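Local coordinates for protein O-methyltransferase, SAM-dependent (Legionella pneumophila subsp. pneumophila, PDB 3R3H) that probably transfers methyl groups from S-adenosylmethionine to hydroxyl oxygens of acceptor substrates, at residues V64-F70 and V88-N94; F139-D143 and I166-N170; A26-R31 and T71-A77. All blocks are in the same frame, centred on the assembly; numbering follows the deposited sequence.

Interaction 1: V64-F70 and V88-N94; sequences VLELGTF and VITCDIN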
ATOM      1  N   VAL A  64     -15.296   0.589  10.143  1.00 37.51           N
ATOM      2  CA  VAL A  64     -14.783   1.291   8.976  1.00 34.39           C
ATOM      3  C   VAL A  64     -15.755   2.346   8.467  1.00 33.00           C
ATOM      4  O   VAL A  64     -16.961   2.188   8.587  1.00 33.45           O
ATOM      5  CB  VAL A  64     -14.483   0.285   7.850  1.00 33.65           C
ATOM      6  CG1 VAL A  64     -14.235   1.011   6.539  1.00 34.30           C
ATOM      7  CG2 VAL A  64     -13.270  -0.549   8.231  1.00 33.57           C
ATOM      8  N   LEU A  65     -15.221   3.421   7.899  1.00 30.33           N
ATOM      9  CA  LEU A  65     -16.047   4.500   7.373  1.00 29.40           C
ATOM     10  C   LEU A  65     -15.557   4.896   5.986  1.00 29.23           C
ATOM     11  O   LEU A  65     -14.349   4.932   5.737  1.00 29.76           O
ATOM     12  CB  LEU A  65     -15.968   5.719   8.296  1.00 27.50           C
ATOM     13  CG  LEU A  65     -16.734   6.955   7.826  1.00 27.82           C
ATOM     14  CD1 LEU A  65     -18.192   6.751   8.157  1.00 29.15           C
ATOM     15  CD2 LEU A  65     -16.214   8.215   8.500  1.00 25.40           C
ATOM     16  N   GLU A  66     -16.487   5.163   5.076  1.00 29.23           N
ATOM     17  CA  GLU A  66     -16.119   5.607   3.738  1.00 28.16           C
ATOM     18  C   GLU A  66     -17.105   6.675   3.292  1.00 27.26           C
ATOM     19  O   GLU A  66     -18.217   6.751   3.813  1.00 25.33           O
ATOM     20  CB  GLU A  66     -16.079   4.446   2.744  1.00 26.58           C
ATOM     21  CG  GLU A  66     -17.304   3.594   2.701  1.00 29.89           C
ATOM     22  CD  GLU A  66     -17.480   2.917   1.340  1.00 32.59           C
ATOM     23  OE1 GLU A  66     -16.447   2.583   0.707  1.00 36.78           O
ATOM     24  OE2 GLU A  66     -18.643   2.714   0.910  1.00 30.48           O
ATOM     25  N   LEU A  67     -16.674   7.524   2.361  1.00 27.97           N
ATOM     26  CA  LEU A  67     -17.505   8.619   1.849  1.00 29.40           C
ATOM     27  C   LEU A  67     -17.314   8.689   0.351  1.00 29.26           C
ATOM     28  O   LEU A  67     -16.222   8.391  -0.151  1.00 29.81           O
ATOM     29  CB  LEU A  67     -17.069   9.971   2.398  1.00 28.35           C
ATOM     30  CG  LEU A  67     -16.622  10.242   3.831  1.00 30.92           C
ATOM     31  CD1 LEU A  67     -15.364   9.461   4.199  1.00 25.81           C
ATOM     32  CD2 LEU A  67     -16.333  11.736   3.916  1.00 30.76           C
ATOM     33  N   GLY A  68     -18.351   9.104  -0.367  1.00 29.68           N
ATOM     34  CA  GLY A  68     -18.211   9.183  -1.807  1.00 29.31           C
ATOM     35  C   GLY A  68     -19.514   8.991  -2.533  1.00 29.63           C
ATOM     36  O   GLY A  68     -20.589   9.023  -1.934  1.00 28.53           O
ATOM     37  N   THR A  69     -19.417   8.831  -3.844  1.00 30.55           N
ATOM     38  CA  THR A  69     -20.587   8.607  -4.679  1.00 32.32           C
ATOM     39  C   THR A  69     -20.355   7.151  -5.105  1.00 31.80           C
ATOM     40  O   THR A  69     -19.534   6.845  -5.995  1.00 28.49           O
ATOM     41  CB  THR A  69     -20.623   9.573  -5.888  1.00 32.36           C
ATOM     42  OG1 THR A  69     -19.581   9.236  -6.811  1.00 38.12           O
ATOM     43  CG2 THR A  69     -20.418  11.006  -5.419  1.00 30.39           C
ATOM     44  N   PHE A  70     -21.090   6.261  -4.434  1.00 33.36           N
ATOM     45  CA  PHE A  70     -20.948   4.824  -4.611  1.00 32.31           C
ATOM     46  C   PHE A  70     -22.006   3.998  -5.315  1.00 32.80           C
ATOM     47  O   PHE A  70     -23.179   4.382  -5.435  1.00 33.38           O
ATOM     48  CB  PHE A  70     -20.753   4.186  -3.245  1.00 29.77           C
ATOM     49  CG  PHE A  70     -19.656   4.795  -2.433  1.00 30.49           C
ATOM     50  CD1 PHE A  70     -18.341   4.794  -2.901  1.00 30.34           C
ATOM     51  CD2 PHE A  70     -19.920   5.289  -1.156  1.00 29.25           C
ATOM     52  CE1 PHE A  70     -17.303   5.262  -2.107  1.00 29.77           C
ATOM     53  CE2 PHE A  70     -18.890   5.763  -0.340  1.00 27.70           C
ATOM     54  CZ  PHE A  70     -17.577   5.747  -0.818  1.00 29.75           C
ATOM     55  N   VAL A  88     -19.241  -1.575   8.700  1.00 41.69           N
ATOM     56  CA  VAL A  88     -18.815  -0.568   7.734  1.00 37.98           C
ATOM     57  C   VAL A  88     -19.938   0.439   7.497  1.00 38.46           C
ATOM     58  O   VAL A  88     -21.068   0.074   7.216  1.00 38.66           O
ATOM     59  CB  VAL A  88     -18.340  -1.205   6.372  1.00 37.85           C
ATOM     60  CG1 VAL A  88     -19.035  -2.509   6.120  1.00 37.37           C
ATOM     61  CG2 VAL A  88     -18.589  -0.237   5.211  1.00 36.48           C
ATOM     62  N   ILE A  89     -19.622   1.718   7.655  1.00 37.03           N
ATOM     63  CA  ILE A  89     -20.590   2.780   7.438  1.00 34.06           C
ATOM     64  C   ILE A  89     -20.242   3.472   6.121  1.00 34.74           C
ATOM     65  O   ILE A  89     -19.254   4.195   6.028  1.00 34.28           O
ATOM     66  CB  ILE A  89     -20.552   3.788   8.592  1.00 33.84           C
ATOM     67  CG1 ILE A  89     -21.052   3.103   9.860  1.00 32.25           C
ATOM     68  CG2 ILE A  89     -21.389   5.023   8.249  1.00 32.47           C
ATOM     69  CD1 ILE A  89     -21.120   4.009  11.050  1.00 32.29           C
ATOM     70  N   THR A  90     -21.041   3.202   5.097  1.00 34.01           N
ATOM     71  CA  THR A  90     -20.844   3.780   3.779  1.00 33.37           C
ATOM     72  C   THR A  90     -21.724   5.030   3.693  1.00 34.79           C
ATOM     73  O   THR A  90     -22.906   4.992   4.037  1.00 34.11           O
ATOM     74  CB  THR A  90     -21.216   2.738   2.675  1.00 33.33           C
ATOM     75  OG1 THR A  90     -21.198   3.352   1.383  1.00 34.42           O
ATOM     76  CG2 THR A  90     -22.609   2.163   2.931  1.00 32.08           C
ATOM     77  N   CYS A  91     -21.139   6.149   3.270  1.00 36.16           N
ATOM     78  CA  CYS A  91     -21.893   7.400   3.176  1.00 37.06           C
ATOM     79  C   CYS A  91     -22.036   7.750   1.711  1.00 37.69           C
ATOM     80  O   CYS A  91     -21.043   8.114   1.073  1.00 38.74           O
ATOM     81  CB  CYS A  91     -21.153   8.534   3.905  1.00 37.33           C
ATOM     82  SG  CYS A  91     -20.649   8.191   5.656  1.00 41.11           S
ATOM     83  N   ASP A  92     -23.250   7.621   1.166  1.00 37.44           N
ATOM     84  CA  ASP A  92     -23.465   7.938  -0.244  1.00 37.86           C
ATOM     85  C   ASP A  92     -24.104   9.313  -0.446  1.00 38.39           C
ATOM     86  O   ASP A  92     -25.295   9.518  -0.175  1.00 37.48           O
ATOM     87  CB  ASP A  92     -24.307   6.866  -0.939  1.00 38.76           C
ATOM     88  CG  ASP A  92     -24.286   7.013  -2.460  1.00 41.34           C
ATOM     89  OD1 ASP A  92     -25.094   6.356  -3.160  1.00 42.74           O
ATOM     90  OD2 ASP A  92     -23.446   7.791  -2.965  1.00 43.79           O
ATOM     91  N   ILE A  93     -23.277  10.242  -0.929  1.00 37.66           N
ATOM     92  CA  ILE A  93     -23.656  11.631  -1.170  1.00 35.82           C
ATOM     93  C   ILE A  93     -24.373  11.777  -2.500  1.00 35.71           C
ATOM     94  O   ILE A  93     -25.043  12.782  -2.752  1.00 37.12           O
ATOM     95  CB  ILE A  93     -22.414  12.521  -1.189  1.00 32.65           C
ATOM     96  CG1 ILE A  93     -21.583  12.219  -2.437  1.00 32.12           C
ATOM     97  CG2 ILE A  93     -21.586  12.244   0.054  1.00 32.45           C
ATOM     98  CD1 ILE A  93     -20.427  13.148  -2.659  1.00 32.60           C
ATOM     99  N   ASN A  94     -24.221  10.769  -3.352  1.00 35.41           N
ATOM    100  CA  ASN A  94     -24.845  10.764  -4.666  1.00 36.13           C
ATOM    101  C   ASN A  94     -26.347  11.076  -4.602  1.00 38.40           C
ATOM    102  O   ASN A  94     -27.106  10.453  -3.831  1.00 39.96           O
ATOM    103  CB  ASN A  94     -24.624   9.394  -5.315  1.00 34.37           C
ATOM    104  CG  ASN A  94     -25.075   9.338  -6.766  1.00 32.44           C
ATOM    105  OD1 ASN A  94     -25.489  10.335  -7.346  1.00 31.63           O
ATOM    106  ND2 ASN A  94     -24.973   8.163  -7.361  1.00 30.88           N
TER

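Interaction 2: F139-D143 and I166-N170; sequences FIFID and IAIDN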
ATOM      1  N   PHE A 139     -10.379   2.479  10.239  1.00 37.25           N
ATOM      2  CA  PHE A 139     -10.032   2.749   8.853  1.00 36.53           C
ATOM      3  C   PHE A 139     -11.082   3.672   8.229  1.00 36.68           C
ATOM      4  O   PHE A 139     -12.282   3.409   8.288  1.00 37.62           O
ATOM      5  CB  PHE A 139      -9.922   1.448   8.045  1.00 35.63           C
ATOM      6  CG  PHE A 139      -9.631   1.668   6.584  1.00 35.90           C
ATOM      7  CD1 PHE A 139      -8.420   2.200   6.173  1.00 36.72           C
ATOM      8  CD2 PHE A 139     -10.599   1.403   5.623  1.00 37.72           C
ATOM      9  CE1 PHE A 139      -8.175   2.473   4.819  1.00 38.08           C
ATOM     10  CE2 PHE A 139     -10.369   1.670   4.266  1.00 39.74           C
ATOM     11  CZ  PHE A 139      -9.149   2.210   3.865  1.00 37.98           C
ATOM     12  N   ILE A 140     -10.615   4.773   7.653  1.00 35.87           N
ATOM     13  CA  ILE A 140     -11.485   5.741   7.013  1.00 33.76           C
ATOM     14  C   ILE A 140     -11.001   5.929   5.573  1.00 34.80           C
ATOM     15  O   ILE A 140      -9.805   6.057   5.328  1.00 34.10           O
ATOM     16  CB  ILE A 140     -11.443   7.080   7.777  1.00 33.42           C
ATOM     17  CG1 ILE A 140     -11.894   6.848   9.223  1.00 33.05           C
ATOM     18  CG2 ILE A 140     -12.330   8.112   7.089  1.00 32.25           C
ATOM     19  CD1 ILE A 140     -11.852   8.069  10.093  1.00 32.36           C
ATOM     20  N   PHE A 141     -11.932   5.906   4.625  1.00 34.81           N
ATOM     21  CA  PHE A 141     -11.612   6.072   3.214  1.00 34.91           C
ATOM     22  C   PHE A 141     -12.384   7.290   2.703  1.00 36.07           C
ATOM     23  O   PHE A 141     -13.582   7.405   2.941  1.00 35.06           O
ATOM     24  CB  PHE A 141     -12.008   4.816   2.434  1.00 34.18           C
ATOM     25  CG  PHE A 141     -11.917   4.975   0.946  1.00 35.50           C
ATOM     26  CD1 PHE A 141     -10.739   5.420   0.342  1.00 35.91           C
ATOM     27  CD2 PHE A 141     -13.007   4.671   0.140  1.00 35.29           C
ATOM     28  CE1 PHE A 141     -10.651   5.560  -1.049  1.00 35.51           C
ATOM     29  CE2 PHE A 141     -12.933   4.806  -1.250  1.00 34.31           C
ATOM     30  CZ  PHE A 141     -11.749   5.252  -1.846  1.00 35.42           C
ATOM     31  N   ILE A 142     -11.698   8.197   2.004  1.00 36.32           N
ATOM     32  CA  ILE A 142     -12.335   9.421   1.501  1.00 34.97           C
ATOM     33  C   ILE A 142     -12.321   9.575  -0.020  1.00 35.30           C
ATOM     34  O   ILE A 142     -11.256   9.648  -0.641  1.00 34.71           O
ATOM     35  CB  ILE A 142     -11.683  10.666   2.132  1.00 32.90           C
ATOM     36  CG1 ILE A 142     -11.642  10.500   3.659  1.00 33.75           C
ATOM     37  CG2 ILE A 142     -12.457  11.903   1.742  1.00 33.24           C
ATOM     38  CD1 ILE A 142     -10.877  11.584   4.397  1.00 29.81           C
ATOM     39  N   ASP A 143     -13.512   9.616  -0.614  1.00 36.36           N
ATOM     40  CA  ASP A 143     -13.647   9.758  -2.060  1.00 38.98           C
ATOM     41  C   ASP A 143     -14.895  10.603  -2.346  1.00 39.09           C
ATOM     42  O   ASP A 143     -15.538  10.451  -3.398  1.00 40.42           O
ATOM     43  CB  ASP A 143     -13.773   8.374  -2.714  1.00 41.48           C
ATOM     44  CG  ASP A 143     -13.583   8.412  -4.226  1.00 46.04           C
ATOM     45  OD1 ASP A 143     -13.462   9.537  -4.768  1.00 47.85           O
ATOM     46  OD2 ASP A 143     -13.566   7.327  -4.873  1.00 47.30           O
ATOM     47  N   ILE A 166      -6.155   6.380   7.531  1.00 36.18           N
ATOM     48  CA  ILE A 166      -7.020   7.153   6.636  1.00 34.89           C
ATOM     49  C   ILE A 166      -6.449   7.117   5.215  1.00 34.66           C
ATOM     50  O   ILE A 166      -5.253   7.312   5.011  1.00 33.19           O
ATOM     51  CB  ILE A 166      -7.130   8.643   7.059  1.00 34.32           C
ATOM     52  CG1 ILE A 166      -7.680   8.749   8.484  1.00 34.88           C
ATOM     53  CG2 ILE A 166      -8.034   9.391   6.090  1.00 32.50           C
ATOM     54  CD1 ILE A 166      -7.552  10.132   9.088  1.00 34.73           C
ATOM     55  N   ALA A 167      -7.318   6.858   4.241  1.00 34.46           N
ATOM     56  CA  ALA A 167      -6.934   6.802   2.834  1.00 32.83           C
ATOM     57  C   ALA A 167      -7.743   7.875   2.126  1.00 32.37           C
ATOM     58  O   ALA A 167      -8.943   8.021   2.389  1.00 30.86           O
ATOM     59  CB  ALA A 167      -7.253   5.431   2.252  1.00 30.79           C
ATOM     60  N   ILE A 168      -7.083   8.638   1.256  1.00 31.80           N
ATOM     61  CA  ILE A 168      -7.747   9.701   0.516  1.00 32.70           C
ATOM     62  C   ILE A 168      -7.448   9.505  -0.964  1.00 34.74           C
ATOM     63  O   ILE A 168      -6.287   9.385  -1.355  1.00 35.00           O
ATOM     64  CB  ILE A 168      -7.266  11.099   0.961  1.00 31.85           C
ATOM     65  CG1 ILE A 168      -7.532  11.325   2.449  1.00 31.53           C
ATOM     66  CG2 ILE A 168      -8.029  12.155   0.217  1.00 33.29           C
ATOM     67  CD1 ILE A 168      -6.419  10.878   3.369  1.00 31.42           C
ATOM     68  N   ASP A 169      -8.495   9.468  -1.784  1.00 36.81           N
ATOM     69  CA  ASP A 169      -8.324   9.234  -3.214  1.00 38.81           C
ATOM     70  C   ASP A 169      -8.196  10.504  -4.061  1.00 38.67           C
ATOM     71  O   ASP A 169      -8.503  11.609  -3.598  1.00 39.27           O
ATOM     72  CB  ASP A 169      -9.492   8.391  -3.733  1.00 41.39           C
ATOM     73  CG  ASP A 169      -9.146   7.616  -4.998  1.00 45.01           C
ATOM     74  OD1 ASP A 169     -10.092   7.204  -5.710  1.00 45.32           O
ATOM     75  OD2 ASP A 169      -7.931   7.405  -5.279  1.00 48.56           O
ATOM     76  N   ASN A 170      -7.750  10.316  -5.306  1.00 37.47           N
ATOM     77  CA  ASN A 170      -7.557  11.387  -6.290  1.00 37.40           C
ATOM     78  C   ASN A 170      -6.593  12.484  -5.827  1.00 37.13           C
ATOM     79  O   ASN A 170      -6.905  13.675  -5.932  1.00 36.35           O
ATOM     80  CB  ASN A 170      -8.896  12.041  -6.659  1.00 36.51           C
ATOM     81  CG  ASN A 170      -9.968  11.037  -6.996  1.00 37.54           C
ATOM     82  OD1 ASN A 170     -10.831  10.755  -6.174  1.00 40.68           O
ATOM     83  ND2 ASN A 170      -9.921  10.486  -8.207  1.00 37.25           N
TER

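Interaction 3: A26-R31 and T71-A77; sequences ALAALR and TGYSALA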
ATOM      1  N   ALA A  26     -20.326 -11.802  -5.673  1.00 42.49           N
ATOM      2  CA  ALA A  26     -21.273 -10.707  -5.479  1.00 41.96           C
ATOM      3  C   ALA A  26     -20.603  -9.403  -5.890  1.00 40.42           C
ATOM      4  O   ALA A  26     -21.248  -8.521  -6.457  1.00 41.90           O
ATOM      5  CB  ALA A  26     -21.705 -10.646  -4.032  1.00 40.89           C
ATOM      6  N   LEU A  27     -19.305  -9.287  -5.603  1.00 38.68           N
ATOM      7  CA  LEU A  27     -18.543  -8.096  -5.977  1.00 36.09           C
ATOM      8  C   LEU A  27     -18.488  -8.002  -7.495  1.00 35.77           C
ATOM      9  O   LEU A  27     -18.940  -7.020  -8.090  1.00 34.21           O
ATOM     10  CB  LEU A  27     -17.110  -8.179  -5.447  1.00 35.22           C
ATOM     11  CG  LEU A  27     -16.790  -7.701  -4.043  1.00 32.18           C
ATOM     12  CD1 LEU A  27     -15.306  -7.888  -3.781  1.00 31.38           C
ATOM     13  CD2 LEU A  27     -17.194  -6.247  -3.914  1.00 31.53           C
ATOM     14  N   ALA A  28     -17.927  -9.042  -8.106  1.00 35.75           N
ATOM     15  CA  ALA A  28     -17.779  -9.099  -9.550  1.00 37.58           C
ATOM     16  C   ALA A  28     -19.117  -8.804 -10.226  1.00 39.33           C
ATOM     17  O   ALA A  28     -19.177  -8.090 -11.238  1.00 41.08           O
ATOM     18  CB  ALA A  28     -17.267 -10.473  -9.956  1.00 35.47           C
ATOM     19  N   ALA A  29     -20.186  -9.349  -9.645  1.00 40.16           N
ATOM     20  CA  ALA A  29     -21.545  -9.181 -10.151  1.00 40.64           C
ATOM     21  C   ALA A  29     -22.019  -7.744  -9.996  1.00 40.15           C
ATOM     22  O   ALA A  29     -22.604  -7.172 -10.919  1.00 40.57           O
ATOM     23  CB  ALA A  29     -22.483 -10.129  -9.408  1.00 40.91           C
ATOM     24  N   LEU A  30     -21.777  -7.171  -8.817  1.00 40.31           N
ATOM     25  CA  LEU A  30     -22.173  -5.790  -8.565  1.00 41.78           C
ATOM     26  C   LEU A  30     -21.443  -4.942  -9.607  1.00 40.96           C
ATOM     27  O   LEU A  30     -22.040  -4.093 -10.271  1.00 40.11           O
ATOM     28  CB  LEU A  30     -21.765  -5.363  -7.141  1.00 40.92           C
ATOM     29  CG  LEU A  30     -22.407  -4.108  -6.513  1.00 40.33           C
ATOM     30  CD1 LEU A  30     -22.105  -4.066  -5.013  1.00 38.71           C
ATOM     31  CD2 LEU A  30     -21.908  -2.855  -7.206  1.00 38.31           C
ATOM     32  N   ARG A  31     -20.150  -5.209  -9.758  1.00 42.32           N
ATOM     33  CA  ARG A  31     -19.325  -4.487 -10.707  1.00 44.99           C
ATOM     34  C   ARG A  31     -19.856  -4.658 -12.130  1.00 45.51           C
ATOM     35  O   ARG A  31     -20.261  -3.690 -12.766  1.00 46.03           O
ATOM     36  CB  ARG A  31     -17.888  -4.996 -10.633  1.00 44.67           C
ATOM     37  CG  ARG A  31     -16.824  -3.909 -10.521  1.00 46.00           C
ATOM     38  CD  ARG A  31     -15.623  -4.265 -11.382  1.00 46.01           C
ATOM     39  NE  ARG A  31     -15.256  -5.669 -11.237  1.00 46.73           N
ATOM     40  CZ  ARG A  31     -14.634  -6.375 -12.176  1.00 47.22           C
ATOM     41  NH1 ARG A  31     -14.305  -5.810 -13.334  1.00 46.56           N
ATOM     42  NH2 ARG A  31     -14.350  -7.653 -11.959  1.00 47.32           N
ATOM     43  N   THR A  71     -21.546   2.824  -5.748  1.00 33.89           N
ATOM     44  CA  THR A  71     -22.388   1.807  -6.367  1.00 33.71           C
ATOM     45  C   THR A  71     -22.631   0.803  -5.217  1.00 33.85           C
ATOM     46  O   THR A  71     -23.617   0.048  -5.226  1.00 37.02           O
ATOM     47  CB  THR A  71     -21.678   1.065  -7.546  1.00 33.57           C
ATOM     48  OG1 THR A  71     -20.399   0.562  -7.120  1.00 30.55           O
ATOM     49  CG2 THR A  71     -21.528   1.997  -8.747  1.00 33.35           C
ATOM     50  N   GLY A  72     -21.735   0.826  -4.225  1.00 32.63           N
ATOM     51  CA  GLY A  72     -21.853  -0.063  -3.089  1.00 29.00           C
ATOM     52  C   GLY A  72     -20.839  -1.183  -3.156  1.00 29.66           C
ATOM     53  O   GLY A  72     -20.866  -2.105  -2.342  1.00 26.45           O
ATOM     54  N   TYR A  73     -19.928  -1.079  -4.128  1.00 30.66           N
ATOM     55  CA  TYR A  73     -18.863  -2.064  -4.360  1.00 29.29           C
ATOM     56  C   TYR A  73     -17.762  -2.004  -3.296  1.00 28.08           C
ATOM     57  O   TYR A  73     -17.387  -3.040  -2.725  1.00 29.45           O
ATOM     58  CB  TYR A  73     -18.252  -1.848  -5.750  1.00 30.58           C
ATOM     59  CG  TYR A  73     -17.119  -2.785  -6.119  1.00 33.67           C
ATOM     60  CD1 TYR A  73     -15.832  -2.607  -5.606  1.00 36.94           C
ATOM     61  CD2 TYR A  73     -17.337  -3.857  -6.973  1.00 35.67           C
ATOM     62  CE1 TYR A  73     -14.787  -3.483  -5.942  1.00 38.00           C
ATOM     63  CE2 TYR A  73     -16.308  -4.745  -7.310  1.00 37.44           C
ATOM     64  CZ  TYR A  73     -15.040  -4.555  -6.795  1.00 37.67           C
ATOM     65  OH  TYR A  73     -14.051  -5.447  -7.123  1.00 40.47           O
ATOM     66  N   SER A  74     -17.239  -0.806  -3.029  1.00 26.17           N
ATOM     67  CA  SER A  74     -16.184  -0.667  -2.030  1.00 24.83           C
ATOM     68  C   SER A  74     -16.693  -0.967  -0.617  1.00 23.17           C
ATOM     69  O   SER A  74     -15.933  -1.411   0.243  1.00 23.35           O
ATOM     70  CB  SER A  74     -15.553   0.743  -2.090  1.00 23.84           C
ATOM     71  OG  SER A  74     -16.532   1.760  -2.209  1.00 22.84           O
ATOM     72  N   ALA A  75     -17.982  -0.736  -0.389  1.00 23.88           N
ATOM     73  CA  ALA A  75     -18.586  -0.991   0.919  1.00 25.04           C
ATOM     74  C   ALA A  75     -18.686  -2.505   1.164  1.00 25.23           C
ATOM     75  O   ALA A  75     -18.528  -2.984   2.303  1.00 24.31           O
ATOM     76  CB  ALA A  75     -19.981  -0.352   0.986  1.00 24.54           C
ATOM     77  N   LEU A  76     -18.948  -3.242   0.084  1.00 24.52           N
ATOM     78  CA  LEU A  76     -19.072  -4.682   0.150  1.00 23.74           C
ATOM     79  C   LEU A  76     -17.710  -5.301   0.407  1.00 25.89           C
ATOM     80  O   LEU A  76     -17.528  -6.079   1.359  1.00 24.31           O
ATOM     81  CB  LEU A  76     -19.642  -5.197  -1.164  1.00 23.48           C
ATOM     82  CG  LEU A  76     -19.803  -6.718  -1.285  1.00 22.94           C
ATOM     83  CD1 LEU A  76     -20.717  -7.239  -0.176  1.00 20.76           C
ATOM     84  CD2 LEU A  76     -20.374  -7.034  -2.655  1.00 22.53           C
ATOM     85  N   ALA A  77     -16.755  -4.945  -0.453  1.00 26.50           N
ATOM     86  CA  ALA A  77     -15.379  -5.444  -0.344  1.00 26.29           C
ATOM     87  C   ALA A  77     -14.847  -5.213   1.058  1.00 25.90           C
ATOM     88  O   ALA A  77     -14.211  -6.088   1.629  1.00 26.39           O
ATOM     89  CB  ALA A  77     -14.478  -4.738  -1.354  1.00 25.54           C
TER

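Interaction 1: V64-F70 and V88-N94
V64 and V88 open a parallel pairing in which strands 64-68 and 88-92 run side by side, their axes 4.7 Å apart. The backbone bonds alternate in the usual parallel manner: I89 N donates to V64 O, E66 N to I89 O, C91 N to E66 O and, weakly, G68 N to C91 O. I93 N, donating to G68 O at 3.1 Å, completes the pairing at its C-terminal end, where G68 faces D92.

Apolar contacts occupy the face bearing L65, I89 and C91. CD1 of L65 rests on I89 CG2 at 3.6 Å and on C91 SG at 3.8 Å; L65, L67 and the small C91 pack against helix 121-132. Further on, T69 CG2 lies against I93 CG1.

Side-chain polar bonds gather on the other face. E66 CG lies between its own backbone N and carbonyl carbon (chi1 52°), and the extended chain beyond runs alongside T90, whose OG1 donates to the anti lone pair of E66 OE2 at 2.7 Å. That oxygen lies above one face of the F70 ring, toward its rim, while G68 C lies over the centre of the other. With phi at 152°, G68 adopts a backbone shape open mainly to glycine. D92 OD2 accepts from F70 N and, closing an Asx turn, from N94 N, on opposite carboxylate faces.

The E66 carboxylate is thus held by T90 and S74, and D92 orders the glycine-rich loop, near which class I methyltransferases commonly bind S-adenosylmethionine.

Interaction 2: F139-D143 and I166-N170
I142 CD1 touches both isoleucines of the neighbouring strand, 3.9 Å from I168 CG1 and 4.0 Å from I166 CG2. I142 runs alongside I168, pointing the same way, but crosses I166 at a slant. I140 adds a looser touch on I166, and helix 149-159 covers this face; beta-branched isoleucines suit both the extended backbone and a helix packed above.

On the reverse face A167 is small enough to leave room for two phenylalanines. F139 CE1 and F141 CD1 each approach A167 CB to 4.0 Å. Chi1 of F141 near 171° swings CG away from its own backbone N, and the ring then reaches along the strand until CE1 meets D169 CB at 4.1 Å.

Between the faces runs a regular parallel pairing: A167 N donates to I140 O, I142 N to A167 O, and D169 N to I142 O.

Toward the C-terminal ends the contact turns acidic. D143 and D169 lie side by side with carboxylate planes 85° apart, D143 OD2 standing 3.6 Å from D169 OD1. Like charges so placed would be expected to repel, which K146, salt-bridged to D143, probably offsets; D169 OD2 takes a weak hydrogen bond from N170 N. N170 crosses D143 at about a right angle, and its OD1 comes 3.2 Å from D143 OD1, two acceptors with no bond between them. K146 joins them by also bonding N170 OD1.

An apolar pairing therefore delivers two aspartates and an asparagine to one spot, consistent with the divalent-metal site of catechol O-methyltransferase and its relatives.

Interaction 3: A26-R31 and T71-A77
Y73 offers one ring face to L27, whose CD2 sits almost over the ring centre, 3.8 Å from the centroid and 10° off the normal: a CH-pi contact. R31 lies alongside the ring, pointing the same way, and its CG approaches Y73 CE2 obliquely at 3.4 Å. Its guanidinium is turned nearly perpendicular to the ring, 87° between planes, with its edge toward CE2. The polar ends of both side chains share a partner, since E23 bonds Y73 OH and forms a salt bridge with R31.

The ring reaches helix 26-31 because CG of Y73 lies opposite its own backbone N, at a chi1 of 179°. L27 and L76 slide past each other in opposite directions, their CD2 atoms 3.5 Å apart, and L27 CD2 also touches A77 CB at 4.0 Å. L30, with two methyl branches, reaches two residues at the start of the other helix at once: its CD1 meets G72 O at 3.5 Å and its CD2 meets T71 OG1 at 3.7 Å. A26 is small enough to let L76 CD2 come close to the backbone.

G72, at the N-cap position, has a positive phi that glycine takes easily. T71 OG1 receives a weak bond from Y73 N at this turn into the helix.

The two helices run antiparallel with axes 9.9 Å apart, joined by van der Waals and CH-pi contacts with no hydrogen bond between the segments. The polar ends of R31 and Y73 go to E23, so helix 25-32, in the N-terminal part of the chain, docks onto the first helix after the glycine-rich loop chiefly by apolar packing.

Overall arrangement
Interactions 1 and 2 are parallel strand pairs of one sheet, joined where strand 63-68 lies next to strand 137-143 and L65 bonds through its backbone to F139 and F141. Interaction 3 pairs helices and is buried too, with only R31 exposed; its centre is about 13 Å from the centre of the chain, against about 8 Å for interaction 1 and about 4 Å for interaction 2. It shares helix 73-80 with the beta-alpha-beta unit of interaction 1, and E66 to S74 links the two. Backbone hydrogen bonds dominate the strand pairs, side-chain packing the helix pair. Acidic groups mark the C-terminal ends of both strand pairs, where Rossmann-like methyltransferases place their active site.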